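Local structure of angiotensin-converting enzyme (Anopheles gambiae, 6S1Y) at residues A56-A67 with L93-K104. The protein is a zinc metallopeptidase of the angiotensin-converting enzyme family that probably trims short peptides from their C-terminal end in the mosquito. Sequence-based numbering, arbitrary orientation.
Sequences AADFAEVAKAVA and LGYAALPADQFK
A60 and A96 bring the two backbones together, their CA atoms only 4.8 Å apart, in a worked example of close alanine packing in the mostly helical angiotensin-converting enzyme fold. Segment 56-67 is a continuous piece of helix 46-70. Against it lies 93-104, in which a loop residue, L93, precedes the 3-10 turn 95-97, and L98 and P99, the latter at the N-cap position, lead into helix 100-119; the short axes of 56-67 and 100-104 make an angle of 137°. The small side chains of A56, A57, A60, A63 and A67 form the helical face that meets this segment. Methyl meets methyl where A60 CB lies 4.1 Å from A96 CB. The same A60 methyl sits over the centre of the F103 ring in a CH-pi contact, 3.9 Å from the centroid, while A56 CB reaches the ring's edge. F103 CB leaves its backbone toward 56-67, and a chi1 of -180°, with CG opposite the backbone N, carries the ring on to both alanines. Beside it A57 CB packs on K104 CE at 3.9 Å. Farther along, L93 CD2 touches A67 CB at 3.6 Å and also packs on A63. L98, just after the turn, also touches Q180 of helix 168-184. K64 stretches past the A96 carbonyl, and a bend at chi4 (124°) turns its ammonium to L98, where NZ gives a weak hydrogen bond to L98 O at 3.2 Å.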
loop_
_atom_site.group_PDB
_atom_site.type_symbol
_atom_site.label_atom_id
_atom_site.label_comp_id
_atom_site.label_asym_id
_atom_site.label_seq_id
_atom_site.Cartn_x
_atom_site.Cartn_y
_atom_site.Cartn_z
ATOM N N ALA A 56 -15.994 -17.488 -7.423
ATOM C CA ALA A 56 -14.836 -17.205 -8.261
ATOM C C ALA A 56 -14.745 -18.196 -9.417
ATOM O O ALA A 56 -14.446 -17.807 -10.553
ATOM C CB ALA A 56 -13.556 -17.230 -7.423
ATOM N N ALA A 57 -15.003 -19.478 -9.151
ATOM C CA ALA A 57 -15.009 -20.462 -10.230
ATOM C C ALA A 57 -16.060 -20.109 -11.274
ATOM O O ALA A 57 -15.791 -20.165 -12.480
ATOM C CB ALA A 57 -15.251 -21.860 -9.666
ATOM N N ASP A 58 -17.257 -19.713 -10.822
ATOM C CA ASP A 58 -18.318 -19.287 -11.734
ATOM C C ASP A 58 -17.849 -18.142 -12.617
ATOM O O ASP A 58 -18.057 -18.154 -13.835
ATOM C CB ASP A 58 -19.557 -18.850 -10.949
ATOM C CG ASP A 58 -20.220 -19.995 -10.227
ATOM O OD1 ASP A 58 -19.817 -21.156 -10.468
ATOM O OD2 ASP A 58 -21.144 -19.732 -9.415
ATOM N N PHE A 59 -17.232 -17.126 -12.010
ATOM C CA PHE A 59 -16.752 -16.005 -12.799
ATOM C C PHE A 59 -15.682 -16.459 -13.778
ATOM O O PHE A 59 -15.620 -15.978 -14.913
ATOM C CB PHE A 59 -16.213 -14.905 -11.893
ATOM C CG PHE A 59 -15.526 -13.810 -12.644
ATOM C CD1 PHE A 59 -16.256 -12.837 -13.290
ATOM C CD2 PHE A 59 -14.149 -13.770 -12.724
ATOM C CE1 PHE A 59 -15.624 -11.832 -13.992
ATOM C CE2 PHE A 59 -13.512 -12.774 -13.428
ATOM C CZ PHE A 59 -14.252 -11.800 -14.057
ATOM N N ALA A 60 -14.832 -17.396 -13.351
ATOM C CA ALA A 60 -13.765 -17.889 -14.211
ATOM C C ALA A 60 -14.334 -18.501 -15.486
ATOM O O ALA A 60 -13.827 -18.246 -16.584
ATOM C CB ALA A 60 -12.912 -18.917 -13.454
ATOM N N GLU A 61 -15.390 -19.306 -15.356
ATOM C CA GLU A 61 -16.092 -19.824 -16.526
ATOM C C GLU A 61 -16.556 -18.683 -17.427
ATOM O O GLU A 61 -16.235 -18.642 -18.613
ATOM C CB GLU A 61 -17.283 -20.676 -16.086
ATOM C CG GLU A 61 -16.927 -22.080 -15.652
ATOM C CD GLU A 61 -18.097 -22.805 -14.993
ATOM O OE1 GLU A 61 -19.243 -22.661 -15.470
ATOM O OE2 GLU A 61 -17.868 -23.519 -13.990
ATOM N N VAL A 62 -17.322 -17.741 -16.875
ATOM C CA VAL A 62 -17.824 -16.614 -17.656
ATOM C C VAL A 62 -16.692 -15.947 -18.429
ATOM O O VAL A 62 -16.814 -15.668 -19.627
ATOM C CB VAL A 62 -18.549 -15.611 -16.735
ATOM C CG1 VAL A 62 -18.892 -14.332 -17.495
ATOM C CG2 VAL A 62 -19.810 -16.239 -16.110
ATOM N N ALA A 63 -15.564 -15.678 -17.753
ATOM C CA ALA A 63 -14.483 -14.932 -18.405
ATOM C C ALA A 63 -13.847 -15.740 -19.527
ATOM O O ALA A 63 -13.425 -15.169 -20.541
ATOM C CB ALA A 63 -13.417 -14.517 -17.386
ATOM N N LYS A 64 -13.776 -17.060 -19.381
ATOM C CA LYS A 64 -13.276 -17.895 -20.469
ATOM C C LYS A 64 -14.180 -17.788 -21.698
ATOM O O LYS A 64 -13.700 -17.635 -22.827
ATOM C CB LYS A 64 -13.163 -19.344 -20.019
ATOM C CG LYS A 64 -11.926 -19.681 -19.197
ATOM C CD LYS A 64 -11.962 -21.148 -18.805
ATOM C CE LYS A 64 -11.046 -21.457 -17.638
ATOM N NZ LYS A 64 -11.793 -22.110 -16.517
ATOM N N ALA A 65 -15.496 -17.881 -21.490
ATOM C CA ALA A 65 -16.446 -17.769 -22.592
ATOM C C ALA A 65 -16.379 -16.398 -23.241
ATOM O O ALA A 65 -16.375 -16.281 -24.474
ATOM C CB ALA A 65 -17.862 -18.035 -22.087
ATOM N N VAL A 66 -16.333 -15.343 -22.425
ATOM C CA VAL A 66 -16.199 -13.993 -22.961
ATOM C C VAL A 66 -14.953 -13.883 -23.821
ATOM O O VAL A 66 -14.977 -13.274 -24.894
ATOM C CB VAL A 66 -16.173 -12.964 -21.812
ATOM C CG1 VAL A 66 -15.669 -11.623 -22.320
ATOM C CG2 VAL A 66 -17.552 -12.840 -21.188
ATOM N N ALA A 67 -13.839 -14.457 -23.360
ATOM C CA ALA A 67 -12.585 -14.309 -24.091
ATOM C C ALA A 67 -12.667 -14.981 -25.452
ATOM O O ALA A 67 -12.188 -14.437 -26.453
ATOM C CB ALA A 67 -11.423 -14.888 -23.283
ATOM N N LEU A 93 -7.491 -12.740 -19.118
ATOM C CA LEU A 93 -8.024 -13.762 -18.225
ATOM C C LEU A 93 -7.310 -13.816 -16.882
ATOM O O LEU A 93 -7.952 -14.058 -15.854
ATOM C CB LEU A 93 -7.928 -15.141 -18.883
ATOM C CG LEU A 93 -8.737 -15.393 -20.154
ATOM C CD1 LEU A 93 -8.475 -16.803 -20.640
ATOM C CD2 LEU A 93 -10.203 -15.188 -19.892
ATOM N N GLY A 94 -5.985 -13.625 -16.878
ATOM C CA GLY A 94 -5.225 -13.840 -15.659
ATOM C C GLY A 94 -5.386 -15.268 -15.179
ATOM O O GLY A 94 -5.291 -16.233 -15.954
ATOM N N TYR A 95 -5.660 -15.410 -13.882
ATOM C CA TYR A 95 -5.771 -16.736 -13.288
ATOM C C TYR A 95 -6.886 -17.549 -13.932
ATOM O O TYR A 95 -6.818 -18.787 -13.972
ATOM C CB TYR A 95 -6.020 -16.627 -11.784
ATOM C CG TYR A 95 -4.824 -16.152 -10.974
ATOM C CD1 TYR A 95 -3.576 -16.000 -11.562
ATOM C CD2 TYR A 95 -4.953 -15.859 -9.620
ATOM C CE1 TYR A 95 -2.503 -15.570 -10.838
ATOM C CE2 TYR A 95 -3.872 -15.427 -8.874
ATOM C CZ TYR A 95 -2.646 -15.287 -9.488
ATOM O OH TYR A 95 -1.549 -14.854 -8.761
ATOM N N ALA A 96 -7.923 -16.880 -14.434
ATOM C CA ALA A 96 -9.032 -17.599 -15.043
ATOM C C ALA A 96 -8.594 -18.401 -16.260
ATOM O O ALA A 96 -9.366 -19.228 -16.731
ATOM C CB ALA A 96 -10.154 -16.625 -15.426
ATOM N N ALA A 97 -7.374 -18.200 -16.766
ATOM C CA ALA A 97 -6.900 -19.014 -17.878
ATOM C C ALA A 97 -6.683 -20.469 -17.497
ATOM O O ALA A 97 -6.522 -21.302 -18.391
ATOM C CB ALA A 97 -5.598 -18.446 -18.444
ATOM N N LEU A 98 -6.684 -20.803 -16.221
ATOM C CA LEU A 98 -6.351 -22.168 -15.842
ATOM C C LEU A 98 -7.575 -23.079 -15.928
ATOM O O LEU A 98 -8.706 -22.632 -15.731
ATOM C CB LEU A 98 -5.802 -22.211 -14.419
ATOM C CG LEU A 98 -4.480 -21.509 -14.117
ATOM C CD1 LEU A 98 -4.417 -21.220 -12.618
ATOM C CD2 LEU A 98 -3.274 -22.337 -14.553
ATOM N N PRO A 99 -7.373 -24.367 -16.201
ATOM C CA PRO A 99 -8.477 -25.318 -16.018
ATOM C C PRO A 99 -9.013 -25.189 -14.598
ATOM O O PRO A 99 -8.267 -24.908 -13.654
ATOM C CB PRO A 99 -7.836 -26.688 -16.276
ATOM C CG PRO A 99 -6.343 -26.459 -16.197
ATOM C CD PRO A 99 -6.107 -25.032 -16.583
ATOM N N ALA A 100 -10.323 -25.391 -14.457
ATOM C CA ALA A 100 -11.000 -25.037 -13.217
ATOM C C ALA A 100 -10.403 -25.752 -12.014
ATOM O O ALA A 100 -10.384 -25.187 -10.918
ATOM C CB ALA A 100 -12.494 -25.344 -13.325
ATOM N N ASP A 101 -9.928 -26.987 -12.179
ATOM C CA ASP A 101 -9.351 -27.684 -11.033
ATOM C C ASP A 101 -8.122 -26.943 -10.522
ATOM O O ASP A 101 -7.958 -26.753 -9.312
ATOM C CB ASP A 101 -8.995 -29.126 -11.396
ATOM C CG ASP A 101 -8.084 -29.203 -12.587
ATOM O OD1 ASP A 101 -8.284 -28.384 -13.509
ATOM O OD2 ASP A 101 -7.167 -30.056 -12.598
ATOM N N GLN A 102 -7.249 -26.509 -11.439
ATOM C CA GLN A 102 -6.041 -25.792 -11.047
ATOM C C GLN A 102 -6.366 -24.383 -10.560
ATOM O O GLN A 102 -5.674 -23.858 -9.681
ATOM C CB GLN A 102 -5.054 -25.745 -12.216
ATOM C CG GLN A 102 -4.381 -27.082 -12.559
ATOM C CD GLN A 102 -3.318 -26.928 -13.660
ATOM O OE1 GLN A 102 -3.647 -26.720 -14.826
ATOM N NE2 GLN A 102 -2.042 -27.006 -13.279
ATOM N N PHE A 103 -7.404 -23.759 -11.121
ATOM C CA PHE A 103 -7.874 -22.472 -10.615
ATOM C C PHE A 103 -8.256 -22.574 -9.142
ATOM O O PHE A 103 -7.772 -21.805 -8.303
ATOM C CB PHE A 103 -9.056 -21.999 -11.462
ATOM C CG PHE A 103 -9.632 -20.666 -11.044
ATOM C CD1 PHE A 103 -9.160 -19.492 -11.592
ATOM C CD2 PHE A 103 -10.666 -20.601 -10.124
ATOM C CE1 PHE A 103 -9.682 -18.266 -11.222
ATOM C CE2 PHE A 103 -11.212 -19.366 -9.749
ATOM C CZ PHE A 103 -10.717 -18.198 -10.300
ATOM N N LYS A 104 -9.108 -23.533 -8.797
ATOM C CA LYS A 104 -9.519 -23.645 -7.406
ATOM C C LYS A 104 -8.365 -24.094 -6.524
ATOM O O LYS A 104 -8.351 -23.801 -5.320
ATOM C CB LYS A 104 -10.707 -24.598 -7.281
ATOM C CG LYS A 104 -11.882 -24.197 -8.159
ATOM C CD LYS A 104 -13.157 -24.926 -7.744
ATOM C CE LYS A 104 -13.940 -25.456 -8.944
ATOM N NZ LYS A 104 -14.677 -26.695 -8.558
#